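Local structure of poly-beta-1,6-N-acetyl-D-glucosamine N-deacetylase (Aggregatibacter actinomycetemcomitans, 4U10) at residues G225-I237 with G241-E253. The protein probably hydrolyses carbon-nitrogen bonds as a zinc-binding N-deacetylase of poly-beta-1,6-N-acetyl-D-glucosamine, this chain comprising the part with the polysaccharide deacetylase domain. Residues are numbered along the deposited sequence; the frame is centred on the assembly and turned at random.
Sequences GMTHHFALGQKII and GDRYVGRLLIDTE
Lys235 reaches back over Tyr244, and its aliphatic chain and its ammonium group do separate work. CG stands anti to the backbone N (chi1 173°), and the nearly straight chain that follows lays CD over the centre of the tyrosine ring, a CH-pi contact with CD 3.8 Å from the ring centroid. Beyond the ring, Lys235 NZ has two partners: it donates to Tyr244 O, where the modelled 2.5 Å is unusually short and the exact length doubtful, and it forms a salt bridge with Asp242 OD2 at 2.8 Å, meeting that oxygen from above the carboxylate plane. Ala231 CB meets the edge of the same ring at CE1, and Gln234 CG lies near the ring plane beside the hydroxyl. Next to it the His229 ring lies almost parallel but slid aside; the rings barely overlap, and Tyr244 CA lies over one imidazole face, offset toward its rim.

Beneath these side chains, strands 228-230 and 244-245 run parallel, His229 N binding Arg243 O, Val245 N binding His229 O, and Ala231 N binding Val245 O. With 205-207 they make a three-stranded parallel sheet in the polysaccharide deacetylase domain. Phe230 and Val245 share the face turned from His229 and Tyr244, with Phe230 CD1 3.6 Å from Val245 CB.

Past the paired strands, Arg247 links this sheet to the metal site. Its NE donates to Ala231 O at 2.9 Å, with the oxygen in the guanidinium plane, while Phe230 CB lies over one guanidinium face. Together with NH1's salt bridge to zinc ligand Asp74 and hydrogen bond to Ser72, these two contacts help fix the guanidinium's rotation. Arg247 N also hydrogen-bonds to Leu232 O. Farther along, Leu249 packs against Leu232 and against His10, the other protein ligand of that zinc.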
ATOM      1  N   GLY A 225      -7.082   0.801  14.887  1.00 19.87           N
ATOM      2  CA  GLY A 225      -5.809   1.468  15.125  1.00 21.26           C
ATOM      3  C   GLY A 225      -5.167   2.092  13.919  1.00 25.73           C
ATOM      4  O   GLY A 225      -3.981   2.391  13.951  1.00 25.57           O
HETATM    5  N   MSE A 226      -5.926   2.291  12.836  1.00 23.04           N
HETATM    6  CA  MSE A 226      -5.358   2.846  11.624  1.00 23.08           C
HETATM    7  C   MSE A 226      -6.094   4.118  11.311  1.00 24.28           C
HETATM    8  O   MSE A 226      -7.080   4.131  10.497  1.00 23.81           O
HETATM    9  CB  MSE A 226      -5.437   1.785  10.555  1.00 21.90           C
HETATM   10  CG  MSE A 226      -4.731   0.533  11.050  1.00 22.67           C
HETATM   11 SE   MSE A 226      -4.916  -0.860   9.667  1.00 24.58          SE
HETATM   12  CE  MSE A 226      -6.265  -2.011  10.254  1.00 19.58           C
ATOM     13  N   THR A 227      -5.642   5.191  11.974  1.00 21.70           N
ATOM     14  CA  THR A 227      -6.182   6.527  11.787  1.00 24.86           C
ATOM     15  C   THR A 227      -5.456   7.225  10.638  1.00 22.60           C
ATOM     16  O   THR A 227      -6.034   8.039   9.955  1.00 24.36           O
ATOM     17  CB  THR A 227      -6.060   7.348  13.114  1.00 25.94           C
ATOM     18  OG1 THR A 227      -6.975   6.805  14.046  1.00 33.78           O
ATOM     19  CG2 THR A 227      -6.429   8.767  12.915  1.00 27.08           C
ATOM     20  N   HIS A 228      -4.183   6.878  10.427  1.00 21.47           N
ATOM     21  CA  HIS A 228      -3.476   7.252   9.203  1.00 20.96           C
ATOM     22  C   HIS A 228      -3.854   6.334   8.044  1.00 16.57           C
ATOM     23  O   HIS A 228      -3.740   5.118   8.120  1.00 17.13           O
ATOM     24  CB  HIS A 228      -1.971   7.264   9.435  1.00 20.00           C
ATOM     25  CG  HIS A 228      -1.560   8.253  10.469  1.00 21.32           C
ATOM     26  ND1 HIS A 228      -1.448   9.605  10.205  1.00 25.94           N
ATOM     27  CD2 HIS A 228      -1.264   8.098  11.771  1.00 21.24           C
ATOM     28  CE1 HIS A 228      -1.131  10.232  11.323  1.00 24.84           C
ATOM     29  NE2 HIS A 228      -1.001   9.333  12.281  1.00 20.38           N
ATOM     30  N   HIS A 229      -4.291   6.931   6.964  1.00 15.90           N
ATOM     31  CA  HIS A 229      -4.662   6.175   5.782  1.00 15.51           C
ATOM     32  C   HIS A 229      -4.033   6.747   4.522  1.00 15.12           C
ATOM     33  O   HIS A 229      -3.991   7.968   4.300  1.00 17.08           O
ATOM     34  CB  HIS A 229      -6.205   6.001   5.732  1.00 15.28           C
ATOM     35  CG  HIS A 229      -6.975   7.274   5.666  1.00 15.40           C
ATOM     36  ND1 HIS A 229      -7.378   7.840   4.480  1.00 15.95           N
ATOM     37  CD2 HIS A 229      -7.458   8.071   6.646  1.00 14.46           C
ATOM     38  CE1 HIS A 229      -8.076   8.933   4.722  1.00 15.14           C
ATOM     39  NE2 HIS A 229      -8.106   9.113   6.029  1.00 15.35           N
ATOM     40  N   PHE A 230      -3.568   5.866   3.653  1.00 15.01           N
ATOM     41  CA  PHE A 230      -2.909   6.258   2.407  1.00 13.73           C
ATOM     42  C   PHE A 230      -3.890   6.126   1.226  1.00 15.13           C
ATOM     43  O   PHE A 230      -4.280   5.011   0.855  1.00 13.30           O
ATOM     44  CB  PHE A 230      -1.714   5.336   2.135  1.00 13.72           C
ATOM     45  CG  PHE A 230      -0.445   5.612   2.960  1.00 13.96           C
ATOM     46  CD1 PHE A 230      -0.420   6.398   4.093  1.00 14.86           C
ATOM     47  CD2 PHE A 230       0.758   4.965   2.585  1.00 15.37           C
ATOM     48  CE1 PHE A 230       0.800   6.556   4.824  1.00 15.04           C
ATOM     49  CE2 PHE A 230       1.921   5.160   3.270  1.00 13.84           C
ATOM     50  CZ  PHE A 230       1.930   5.950   4.371  1.00 14.21           C
ATOM     51  N   ALA A 231      -4.188   7.257   0.576  1.00 14.37           N
ATOM     52  CA  ALA A 231      -4.975   7.294  -0.679  1.00 17.17           C
ATOM     53  C   ALA A 231      -4.045   7.490  -1.907  1.00 19.20           C
ATOM     54  O   ALA A 231      -2.867   7.146  -1.858  1.00 18.85           O
ATOM     55  CB  ALA A 231      -6.064   8.380  -0.559  1.00 18.23           C
ATOM     56  N   LEU A 232      -4.543   7.965  -3.044  1.00 21.18           N
ATOM     57  CA  LEU A 232      -3.662   8.304  -4.135  1.00 21.55           C
ATOM     58  C   LEU A 232      -3.668   9.834  -4.270  1.00 25.35           C
ATOM     59  O   LEU A 232      -3.607  10.552  -3.246  1.00 24.87           O
ATOM     60  CB  LEU A 232      -4.052   7.549  -5.408  1.00 19.75           C
ATOM     61  CG  LEU A 232      -3.775   6.044  -5.357  1.00 19.55           C
ATOM     62  CD1 LEU A 232      -4.253   5.332  -6.624  1.00 19.25           C
ATOM     63  CD2 LEU A 232      -2.282   5.877  -5.206  1.00 18.66           C
ATOM     64  N   GLY A 233      -3.767  10.317  -5.510  1.00 29.19           N
ATOM     65  CA  GLY A 233      -3.498  11.719  -5.865  1.00 36.88           C
ATOM     66  C   GLY A 233      -4.629  12.712  -5.617  1.00 38.61           C
ATOM     67  O   GLY A 233      -4.569  13.839  -6.082  1.00 49.93           O
ATOM     68  N   GLN A 234      -5.634  12.292  -4.871  1.00 41.69           N
ATOM     69  CA  GLN A 234      -6.718  13.159  -4.423  1.00 46.60           C
ATOM     70  C   GLN A 234      -6.326  14.186  -3.313  1.00 48.63           C
ATOM     71  O   GLN A 234      -7.190  14.915  -2.761  1.00 55.58           O
ATOM     72  CB  GLN A 234      -7.909  12.264  -3.998  1.00 48.83           C
ATOM     73  CG  GLN A 234      -7.636  11.044  -3.090  1.00 51.82           C
ATOM     74  CD  GLN A 234      -7.564   9.703  -3.832  1.00 52.14           C
ATOM     75  OE1 GLN A 234      -6.592   9.436  -4.526  1.00 57.31           O
ATOM     76  NE2 GLN A 234      -8.585   8.855  -3.670  1.00 46.70           N
ATOM     77  N   LYS A 235      -5.033  14.214  -2.974  1.00 44.42           N
ATOM     78  CA  LYS A 235      -4.421  15.134  -1.992  1.00 38.59           C
ATOM     79  C   LYS A 235      -2.928  15.055  -2.262  1.00 40.23           C
ATOM     80  O   LYS A 235      -2.407  13.956  -2.518  1.00 37.15           O
ATOM     81  CB  LYS A 235      -4.707  14.675  -0.562  1.00 38.36           C
ATOM     82  CG  LYS A 235      -3.986  15.461   0.521  1.00 37.52           C
ATOM     83  CD  LYS A 235      -4.555  15.124   1.883  1.00 37.33           C
ATOM     84  CE  LYS A 235      -4.078  16.100   2.924  1.00 36.74           C
ATOM     85  NZ  LYS A 235      -3.343  15.427   4.018  1.00 34.20           N
ATOM     86  N   ILE A 236      -2.226  16.184  -2.266  1.00 36.19           N
ATOM     87  CA  ILE A 236      -0.837  16.148  -2.748  1.00 39.49           C
ATOM     88  C   ILE A 236       0.146  16.418  -1.620  1.00 39.96           C
ATOM     89  O   ILE A 236       1.115  15.662  -1.444  1.00 37.01           O
ATOM     90  CB  ILE A 236      -0.569  17.128  -3.918  1.00 45.64           C
ATOM     91  CG1 ILE A 236      -1.482  16.838  -5.138  1.00 48.99           C
ATOM     92  CG2 ILE A 236       0.908  17.141  -4.302  1.00 44.44           C
ATOM     93  CD1 ILE A 236      -1.346  15.495  -5.838  1.00 53.22           C
ATOM     94  N   ILE A 237      -0.112  17.476  -0.856  1.00 36.34           N
ATOM     95  CA  ILE A 237       0.738  17.813   0.267  1.00 35.70           C
ATOM     96  C   ILE A 237       0.178  17.248   1.598  1.00 33.93           C
ATOM     97  O   ILE A 237      -1.030  17.296   1.894  1.00 29.69           O
ATOM     98  CB  ILE A 237       1.021  19.338   0.339  1.00 38.79           C
ATOM     99  CG1 ILE A 237      -0.022  20.050   1.180  1.00 39.52           C
ATOM    100  CG2 ILE A 237       1.131  19.946  -1.063  1.00 40.43           C
ATOM    101  CD1 ILE A 237       0.321  20.036   2.663  1.00 39.14           C
ATOM    102  N   GLY A 241       1.143  15.235  11.163  1.00 25.61           N
ATOM    103  CA  GLY A 241      -0.080  15.070  11.911  1.00 25.55           C
ATOM    104  C   GLY A 241      -1.299  14.677  11.098  1.00 24.00           C
ATOM    105  O   GLY A 241      -2.268  14.212  11.692  1.00 25.87           O
ATOM    106  N   ASP A 242      -1.287  14.893   9.777  1.00 26.00           N
ATOM    107  CA  ASP A 242      -2.438  14.548   8.904  1.00 24.64           C
ATOM    108  C   ASP A 242      -2.778  13.072   9.022  1.00 25.63           C
ATOM    109  O   ASP A 242      -1.876  12.238   9.091  1.00 24.25           O
ATOM    110  CB  ASP A 242      -2.151  14.878   7.443  1.00 26.88           C
ATOM    111  CG  ASP A 242      -2.215  16.378   7.164  1.00 26.68           C
ATOM    112  OD1 ASP A 242      -2.564  17.141   8.094  1.00 25.39           O
ATOM    113  OD2 ASP A 242      -1.912  16.777   6.037  1.00 24.86           O
ATOM    114  N   ARG A 243      -4.071  12.783   9.099  1.00 23.60           N
ATOM    115  CA  ARG A 243      -4.616  11.439   9.046  1.00 26.37           C
ATOM    116  C   ARG A 243      -4.723  10.946   7.598  1.00 25.17           C
ATOM    117  O   ARG A 243      -4.331   9.819   7.275  1.00 23.02           O
ATOM    118  CB  ARG A 243      -6.006  11.435   9.678  1.00 29.58           C
ATOM    119  CG  ARG A 243      -6.016  11.781  11.166  1.00 36.82           C
ATOM    120  CD  ARG A 243      -7.427  12.285  11.582  1.00 43.00           C
ATOM    121  NE  ARG A 243      -7.756  12.092  13.005  1.00 49.72           N
ATOM    122  CZ  ARG A 243      -7.133  12.668  14.041  1.00 51.98           C
ATOM    123  NH1 ARG A 243      -6.097  13.511  13.882  1.00 49.95           N
ATOM    124  NH2 ARG A 243      -7.558  12.381  15.268  1.00 55.54           N
ATOM    125  N   TYR A 244      -5.229  11.820   6.732  1.00 25.93           N
ATOM    126  CA  TYR A 244      -5.448  11.537   5.281  1.00 26.63           C
ATOM    127  C   TYR A 244      -4.167  11.825   4.516  1.00 25.01           C
ATOM    128  O   TYR A 244      -3.767  12.986   4.403  1.00 24.38           O
ATOM    129  CB  TYR A 244      -6.587  12.445   4.777  1.00 28.01           C
ATOM    130  CG  TYR A 244      -6.956  12.456   3.298  1.00 31.25           C
ATOM    131  CD1 TYR A 244      -6.486  11.500   2.381  1.00 36.90           C
ATOM    132  CD2 TYR A 244      -7.826  13.415   2.830  1.00 38.96           C
ATOM    133  CE1 TYR A 244      -6.859  11.563   1.045  1.00 34.38           C
ATOM    134  CE2 TYR A 244      -8.222  13.473   1.512  1.00 40.77           C
ATOM    135  CZ  TYR A 244      -7.744  12.553   0.622  1.00 39.77           C
ATOM    136  OH  TYR A 244      -8.191  12.665  -0.681  1.00 43.57           O
ATOM    137  N   VAL A 245      -3.523  10.790   3.997  1.00 19.88           N
ATOM    138  CA  VAL A 245      -2.222  10.963   3.361  1.00 19.71           C
ATOM    139  C   VAL A 245      -2.389  10.706   1.876  1.00 18.27           C
ATOM    140  O   VAL A 245      -2.897   9.679   1.513  1.00 18.35           O
ATOM    141  CB  VAL A 245      -1.255   9.941   3.919  1.00 21.21           C
ATOM    142  CG1 VAL A 245       0.062  10.029   3.143  1.00 23.73           C
ATOM    143  CG2 VAL A 245      -1.058  10.163   5.404  1.00 20.90           C
ATOM    144  N   GLY A 246      -2.058  11.655   1.020  1.00 16.82           N
ATOM    145  CA  GLY A 246      -2.062  11.445  -0.428  1.00 16.87           C
ATOM    146  C   GLY A 246      -0.759  10.951  -0.986  1.00 17.00           C
ATOM    147  O   GLY A 246       0.326  11.145  -0.412  1.00 17.18           O
ATOM    148  N   ARG A 247      -0.848  10.301  -2.133  1.00 16.63           N
ATOM    149  CA  ARG A 247       0.284   9.690  -2.746  1.00 16.23           C
ATOM    150  C   ARG A 247       0.258   9.911  -4.248  1.00 18.54           C
ATOM    151  O   ARG A 247      -0.822  10.033  -4.876  1.00 15.65           O
ATOM    152  CB  ARG A 247       0.289   8.172  -2.425  1.00 15.65           C
ATOM    153  CG  ARG A 247       0.243   7.778  -0.933  1.00 14.45           C
ATOM    154  CD  ARG A 247       0.542   6.281  -0.791  1.00 14.16           C
ATOM    155  NE  ARG A 247      -0.534   5.474  -1.423  1.00 13.06           N
ATOM    156  CZ  ARG A 247      -0.477   4.166  -1.660  1.00 13.32           C
ATOM    157  NH1 ARG A 247       0.605   3.463  -1.357  1.00 13.47           N
ATOM    158  NH2 ARG A 247      -1.492   3.536  -2.254  1.00 13.65           N
ATOM    159  N   LEU A 248       1.442   9.912  -4.856  1.00 18.33           N
ATOM    160  CA  LEU A 248       1.528   9.854  -6.291  1.00 19.03           C
ATOM    161  C   LEU A 248       1.539   8.402  -6.779  1.00 18.24           C
ATOM    162  O   LEU A 248       2.426   7.640  -6.421  1.00 16.83           O
ATOM    163  CB  LEU A 248       2.810  10.579  -6.747  1.00 21.82           C
ATOM    164  CG  LEU A 248       3.040  10.557  -8.253  1.00 22.35           C
ATOM    165  CD1 LEU A 248       1.900  11.258  -8.979  1.00 22.45           C
ATOM    166  CD2 LEU A 248       4.380  11.203  -8.484  1.00 23.35           C
ATOM    167  N   LEU A 249       0.581   8.013  -7.609  1.00 16.67           N
ATOM    168  CA  LEU A 249       0.612   6.669  -8.212  1.00 17.52           C
ATOM    169  C   LEU A 249       1.648   6.556  -9.297  1.00 17.29           C
ATOM    170  O   LEU A 249       1.547   7.243 -10.312  1.00 16.48           O
ATOM    171  CB  LEU A 249      -0.764   6.327  -8.817  1.00 19.19           C
ATOM    172  CG  LEU A 249      -0.934   4.983  -9.529  1.00 18.75           C
ATOM    173  CD1 LEU A 249      -0.667   3.871  -8.552  1.00 19.34           C
ATOM    174  CD2 LEU A 249      -2.313   4.816 -10.152  1.00 18.48           C
ATOM    175  N   ILE A 250       2.642   5.691  -9.110  1.00 16.73           N
ATOM    176  CA  ILE A 250       3.706   5.550 -10.049  1.00 18.41           C
ATOM    177  C   ILE A 250       3.291   4.628 -11.210  1.00 19.07           C
ATOM    178  O   ILE A 250       2.692   3.586 -11.017  1.00 17.32           O
ATOM    179  CB  ILE A 250       4.973   4.992  -9.358  1.00 18.60           C
ATOM    180  CG1 ILE A 250       5.407   5.859  -8.145  1.00 18.36           C
ATOM    181  CG2 ILE A 250       6.092   4.869 -10.361  1.00 20.65           C
ATOM    182  CD1 ILE A 250       5.956   7.241  -8.515  1.00 19.77           C
ATOM    183  N   ASP A 251       3.646   4.987 -12.431  1.00 21.10           N
ATOM    184  CA  ASP A 251       3.514   4.024 -13.545  1.00 22.38           C
ATOM    185  C   ASP A 251       4.733   4.132 -14.458  1.00 24.65           C
ATOM    186  O   ASP A 251       5.654   4.980 -14.218  1.00 18.45           O
ATOM    187  CB  ASP A 251       2.202   4.246 -14.323  1.00 25.22           C
ATOM    188  CG  ASP A 251       2.010   5.701 -14.794  1.00 25.74           C
ATOM    189  OD1 ASP A 251       2.881   6.287 -15.476  1.00 28.68           O
ATOM    190  OD2 ASP A 251       0.926   6.244 -14.527  1.00 27.62           O
ATOM    191  N   THR A 252       4.762   3.296 -15.497  1.00 25.41           N
ATOM    192  CA  THR A 252       5.902   3.299 -16.432  1.00 24.70           C
ATOM    193  C   THR A 252       6.114   4.609 -17.146  1.00 25.99           C
ATOM    194  O   THR A 252       7.167   4.747 -17.729  1.00 29.33           O
ATOM    195  CB  THR A 252       5.754   2.289 -17.537  1.00 23.08           C
ATOM    196  OG1 THR A 252       4.517   2.546 -18.146  1.00 19.91           O
ATOM    197  CG2 THR A 252       5.790   0.891 -17.029  1.00 25.51           C
ATOM    198  N   GLU A 253       5.144   5.527 -17.146  1.00 26.63           N
ATOM    199  CA  GLU A 253       5.329   6.889 -17.724  1.00 31.76           C
ATOM    200  C   GLU A 253       5.707   7.950 -16.710  1.00 29.83           C
ATOM    201  O   GLU A 253       5.792   9.138 -17.035  1.00 28.22           O
ATOM    202  CB  GLU A 253       4.078   7.398 -18.439  1.00 35.44           C
ATOM    203  CG  GLU A 253       4.026   7.039 -19.912  1.00 41.88           C
ATOM    204  CD  GLU A 253       3.555   5.625 -20.139  1.00 46.56           C
ATOM    205  OE1 GLU A 253       2.465   5.442 -20.762  1.00 56.39           O
ATOM    206  OE2 GLU A 253       4.273   4.692 -19.683  1.00 54.87           O
TER
HETATM  207  O   HOH W   1      -4.420   3.943  -1.664  1.00 14.28           O
HETATM  208  O   HOH W   2       2.149  13.119  -1.429  1.00 20.08           O